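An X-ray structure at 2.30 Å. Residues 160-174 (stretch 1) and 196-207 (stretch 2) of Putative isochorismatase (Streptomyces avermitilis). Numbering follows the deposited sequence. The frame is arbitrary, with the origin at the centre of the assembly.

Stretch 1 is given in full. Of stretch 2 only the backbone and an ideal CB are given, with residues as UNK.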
# COMPACT_ATOMS: atom_id res chain seq x y z
N LEU A 160 -7.23 6.74 19.10
CA LEU A 160 -8.48 6.54 19.79
C LEU A 160 -9.03 5.18 19.46
O LEU A 160 -9.01 4.77 18.29
CB LEU A 160 -9.51 7.55 19.33
CG LEU A 160 -9.20 8.99 19.68
CD1 LEU A 160 -9.97 9.93 18.73
CD2 LEU A 160 -9.49 9.25 21.14
N THR A 161 -9.62 4.52 20.47
CA THR A 161 -10.27 3.23 20.31
C THR A 161 -11.00 3.03 18.98
O THR A 161 -10.76 2.03 18.33
CB THR A 161 -11.34 3.05 21.34
OG1 THR A 161 -10.76 3.18 22.64
CG2 THR A 161 -11.99 1.67 21.18
N ASN A 162 -11.91 3.95 18.60
CA ASN A 162 -12.69 3.75 17.37
C ASN A 162 -12.15 4.48 16.17
O ASN A 162 -12.75 4.42 15.10
CB ASN A 162 -14.19 4.08 17.56
CG ASN A 162 -14.41 5.49 18.06
OD1 ASN A 162 -13.68 5.98 18.92
ND2 ASN A 162 -15.39 6.16 17.49
N CYS A 163 -11.01 5.15 16.31
CA CYS A 163 -10.44 5.89 15.22
C CYS A 163 -9.12 5.24 14.78
O CYS A 163 -9.14 4.20 14.13
CB CYS A 163 -10.32 7.35 15.62
SG CYS A 163 -10.00 8.40 14.18
N CYS A 164 -8.00 5.83 15.19
CA CYS A 164 -6.65 5.38 14.86
C CYS A 164 -6.36 3.94 15.32
O CYS A 164 -5.68 3.20 14.62
CB CYS A 164 -5.63 6.34 15.48
SG CYS A 164 -6.08 8.13 15.29
N VAL A 165 -6.86 3.54 16.48
CA VAL A 165 -6.61 2.18 16.93
C VAL A 165 -7.38 1.22 16.03
O VAL A 165 -6.84 0.24 15.50
CB VAL A 165 -6.98 1.93 18.42
CG1 VAL A 165 -6.96 0.45 18.69
CG2 VAL A 165 -6.02 2.67 19.36
N GLU A 166 -8.64 1.53 15.80
CA GLU A 166 -9.41 0.66 14.94
C GLU A 166 -8.87 0.64 13.50
O GLU A 166 -8.87 -0.41 12.86
CB GLU A 166 -10.87 1.02 14.98
CG GLU A 166 -11.75 -0.17 14.69
CD GLU A 166 -13.22 0.16 14.72
OE1 GLU A 166 -13.68 0.62 15.76
OE2 GLU A 166 -13.91 -0.06 13.71
N SER A 167 -8.40 1.78 12.99
CA SER A 167 -7.91 1.82 11.61
C SER A 167 -6.65 0.97 11.42
O SER A 167 -6.52 0.25 10.43
CB SER A 167 -7.62 3.21 11.17
OG SER A 167 -8.82 3.88 10.97
N THR A 168 -5.75 1.07 12.39
CA THR A 168 -4.56 0.29 12.41
C THR A 168 -4.82 -1.21 12.56
O THR A 168 -4.12 -2.01 11.99
CB THR A 168 -3.71 0.77 13.57
OG1 THR A 168 -3.41 2.16 13.38
CG2 THR A 168 -2.39 -0.09 13.69
N MET A 169 -5.76 -1.60 13.40
CA MET A 169 -6.24 -2.98 13.52
C MET A 169 -6.78 -3.51 12.17
O MET A 169 -6.45 -4.60 11.72
CB MET A 169 -7.37 -2.99 14.53
CG MET A 169 -7.96 -4.40 14.90
SD MET A 169 -9.42 -4.20 15.94
CE MET A 169 -10.48 -3.21 14.92
N ARG A 170 -7.61 -2.71 11.51
CA ARG A 170 -8.20 -3.18 10.26
C ARG A 170 -7.11 -3.48 9.22
O ARG A 170 -7.04 -4.59 8.65
CB ARG A 170 -9.25 -2.21 9.77
CG ARG A 170 -10.48 -2.21 10.63
CD ARG A 170 -11.42 -1.02 10.32
NE ARG A 170 -12.65 -1.11 11.12
CZ ARG A 170 -13.81 -1.60 10.69
NH1 ARG A 170 -13.97 -2.00 9.42
NH2 ARG A 170 -14.83 -1.64 11.54
N THR A 171 -6.22 -2.52 9.04
CA THR A 171 -5.16 -2.65 8.06
C THR A 171 -4.18 -3.75 8.51
O THR A 171 -3.74 -4.56 7.70
CB THR A 171 -4.50 -1.25 7.76
OG1 THR A 171 -5.51 -0.36 7.31
CG2 THR A 171 -3.37 -1.29 6.67
N GLY A 172 -3.85 -3.80 9.78
CA GLY A 172 -3.01 -4.89 10.30
C GLY A 172 -3.52 -6.25 9.90
O GLY A 172 -2.76 -7.17 9.47
N TYR A 173 -4.84 -6.38 10.02
CA TYR A 173 -5.53 -7.59 9.69
C TYR A 173 -5.41 -7.91 8.23
O TYR A 173 -5.17 -9.05 7.85
CB TYR A 173 -7.01 -7.44 10.05
CG TYR A 173 -7.85 -8.70 9.87
CD1 TYR A 173 -7.78 -9.73 10.79
CD2 TYR A 173 -8.69 -8.86 8.78
CE1 TYR A 173 -8.55 -10.88 10.66
CE2 TYR A 173 -9.45 -9.99 8.65
CZ TYR A 173 -9.35 -11.02 9.60
OH TYR A 173 -10.08 -12.17 9.45
N GLU A 174 -5.62 -6.89 7.40
CA GLU A 174 -5.63 -7.04 5.97
C GLU A 174 -4.25 -7.50 5.53
O GLU A 174 -4.11 -8.21 4.53
CB GLU A 174 -5.94 -5.71 5.25
CG GLU A 174 -7.35 -5.21 5.43
CD GLU A 174 -8.35 -6.05 4.65
OE1 GLU A 174 -7.91 -6.83 3.75
OE2 GLU A 174 -9.58 -5.91 4.91
N UNK A 196 -18.59 0.01 22.13
CA UNK A 196 -19.17 -0.53 20.92
C UNK A 196 -18.04 -1.06 20.01
O UNK A 196 -18.04 -2.25 19.60
CB UNK A 196 -20.01 0.53 20.20
N UNK A 197 -17.05 -0.21 19.75
CA UNK A 197 -15.86 -0.62 19.02
C UNK A 197 -15.25 -1.91 19.59
O UNK A 197 -14.98 -2.85 18.84
CB UNK A 197 -14.82 0.51 19.05
N UNK A 198 -15.06 -1.98 20.90
CA UNK A 198 -14.44 -3.17 21.49
C UNK A 198 -15.29 -4.45 21.30
O UNK A 198 -14.74 -5.49 20.91
CB UNK A 198 -14.20 -2.93 22.98
N UNK A 199 -16.61 -4.35 21.55
CA UNK A 199 -17.52 -5.52 21.52
C UNK A 199 -17.90 -6.00 20.12
O UNK A 199 -18.06 -7.19 19.89
CB UNK A 199 -18.80 -5.18 22.28
N UNK A 200 -18.09 -5.05 19.21
CA UNK A 200 -18.58 -5.34 17.88
C UNK A 200 -17.44 -5.47 16.84
O UNK A 200 -17.36 -6.49 16.15
CB UNK A 200 -19.56 -4.24 17.45
N UNK A 201 -16.59 -4.44 16.73
CA UNK A 201 -15.56 -4.33 15.69
C UNK A 201 -14.27 -5.12 15.99
O UNK A 201 -13.78 -5.88 15.16
CB UNK A 201 -15.21 -2.85 15.49
N UNK A 202 -13.73 -4.96 17.20
CA UNK A 202 -12.48 -5.58 17.53
C UNK A 202 -12.39 -7.09 17.26
O UNK A 202 -11.33 -7.52 16.83
CB UNK A 202 -12.19 -5.32 19.01
N UNK A 203 -13.45 -7.89 17.51
CA UNK A 203 -13.34 -9.35 17.26
C UNK A 203 -13.34 -9.81 15.79
O UNK A 203 -12.97 -10.94 15.50
CB UNK A 203 -14.50 -10.05 17.97
N UNK A 204 -13.78 -8.92 14.90
CA UNK A 204 -13.73 -9.18 13.46
C UNK A 204 -12.30 -9.03 12.92
O UNK A 204 -11.99 -9.56 11.87
CB UNK A 204 -14.67 -8.23 12.72
N UNK A 205 -11.46 -8.24 13.58
CA UNK A 205 -10.16 -7.89 13.01
C UNK A 205 -9.02 -8.23 13.95
O UNK A 205 -7.87 -7.99 13.60
CB UNK A 205 -10.12 -6.40 12.66
N UNK A 206 -9.33 -8.79 15.12
CA UNK A 206 -8.31 -8.99 16.14
C UNK A 206 -8.65 -10.08 17.15
O UNK A 206 -9.71 -10.74 17.09
CB UNK A 206 -8.07 -7.67 16.88
N UNK A 207 -7.70 -10.32 18.04
CA UNK A 207 -7.92 -11.15 19.20
C UNK A 207 -7.86 -10.20 20.39
O UNK A 207 -6.77 -9.83 20.81
CB UNK A 207 -6.90 -12.28 19.30

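Position 196 is helical, and its CB has nothing of stretch 1 within 5.5 Å. Almost any helix-tolerant residue would suit; it is Asn196.

At 197 the CB points toward stretch 1. The ideal CB is already 3.5 Å from Glu166 OE1, 3.7 Å from Thr161 CG2 and 3.9 Å from Asn162 CB. A small side chain fits best. The residue is Ala197, whose CB packs 3.8 Å from Thr161 CG2.

Position 198 points sideways, with Thr161 CG2 5.4 Å from the ideal CB. A longer apolar chain could reach that methyl. Ile198 does so, CG1 lying 4.3 Å from Thr161 CG2.

Positions 199 and 200 are out of reach of stretch 1, which sets no preference. They are Ser199 and Tyr200.

Position 201 points toward a mixed charge site. The ideal CB is 3.6 Å from Glu166 OE2 and 4.2 Å from Arg170 NH2. Glu166 favours a donor such as Asn or Ser; Arg170 favours an acid. The residue is Asp201. Its OD1 makes a long salt bridge to Arg170 NH2, 3.7 Å. Its OD2 lies 2.8 Å from Glu166 OE2, two acceptors with like charges close together. Arg170 NH2 also bridges Glu166 OE2 at 2.8 Å, so one guanidinium serves both acids.

At 202 the CB points sideways, 4.3 Å from Met169 SD. Val165 and Thr161 lie farther along, so a large apolar chain would suit, Leu, Met or an aromatic. It is Phe202. Met169 SD sits over its ring face, 4.1 Å from the centroid, and Phe202 CZ meets Val165 CG1 at 4.0 Å.

Position 203 points away, and its N has no bond to the turn before, so proline is tolerated. Pro203 is found.

Position 204 points sideways with nothing of stretch 1 within 5.5 Å of its ideal CB. Many residues would do. In Met204 it is the backbone O that approaches Tyr173 CZ, at 3.8 Å.

At 205 the ideal CB is 3.7 Å from Met169 CG, 4.2 Å from Tyr173 CB and 4.5 Å from Arg170 CA. A large apolar or aromatic chain suits this surface. The residue is Phe205. Arg170 CG lies over its face, 3.8 Å from the centroid, while its edge is directed at the Tyr173 ring face, the planes at 89°.

Position 206 has Met169 CG 3.8 Å from its ideal CB. Small residues fit. Ser206 OG bonds Phe202 O, 2.7 Å.

Position 207 is out of reach; it is Val207.

Stretch 2, residues 196-207: NAISYDFPMFSV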
# COMPACT_ATOMS: atom_id res chain seq x y z
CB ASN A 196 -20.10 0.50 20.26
CG ASN A 196 -21.52 0.62 21.00
OD1 ASN A 196 -22.02 -0.34 21.60
ND2 ASN A 196 -22.14 1.80 20.92
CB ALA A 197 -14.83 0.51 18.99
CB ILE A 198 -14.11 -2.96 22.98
CG1 ILE A 198 -12.91 -2.03 23.13
CG2 ILE A 198 -13.78 -4.30 23.68
CD1 ILE A 198 -12.81 -1.33 24.50
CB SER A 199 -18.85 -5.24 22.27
OG SER A 199 -18.65 -4.56 23.50
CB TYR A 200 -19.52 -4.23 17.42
CG TYR A 200 -20.79 -4.01 18.27
CD1 TYR A 200 -21.19 -4.93 19.26
CD2 TYR A 200 -21.63 -2.90 18.02
CE1 TYR A 200 -22.34 -4.74 19.99
CE2 TYR A 200 -22.80 -2.72 18.74
CZ TYR A 200 -23.15 -3.64 19.74
OH TYR A 200 -24.32 -3.48 20.49
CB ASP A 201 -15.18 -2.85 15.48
CG ASP A 201 -16.31 -2.00 14.91
OD1 ASP A 201 -17.23 -2.53 14.28
OD2 ASP A 201 -16.26 -0.75 15.07
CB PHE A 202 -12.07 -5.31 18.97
CG PHE A 202 -11.42 -3.96 19.20
CD1 PHE A 202 -10.53 -3.78 20.26
CD2 PHE A 202 -11.73 -2.87 18.42
CE1 PHE A 202 -9.96 -2.55 20.50
CE2 PHE A 202 -11.15 -1.64 18.67
CZ PHE A 202 -10.26 -1.49 19.69
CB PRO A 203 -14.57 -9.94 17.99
CG PRO A 203 -14.96 -8.88 19.02
CD PRO A 203 -14.62 -7.57 18.36
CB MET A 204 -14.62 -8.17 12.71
CG MET A 204 -16.18 -8.25 12.88
SD MET A 204 -16.95 -6.89 11.90
CE MET A 204 -18.58 -7.61 11.68
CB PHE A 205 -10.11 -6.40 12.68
CG PHE A 205 -11.08 -6.00 11.61
CD1 PHE A 205 -10.82 -6.29 10.28
CD2 PHE A 205 -12.28 -5.38 11.93
CE1 PHE A 205 -11.74 -5.93 9.26
CE2 PHE A 205 -13.19 -5.00 10.91
CZ PHE A 205 -12.91 -5.29 9.57
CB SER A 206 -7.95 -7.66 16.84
OG SER A 206 -8.86 -7.29 17.86
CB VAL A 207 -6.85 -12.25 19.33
CG1 VAL A 207 -7.17 -13.20 20.52
CG2 VAL A 207 -6.76 -13.05 18.04
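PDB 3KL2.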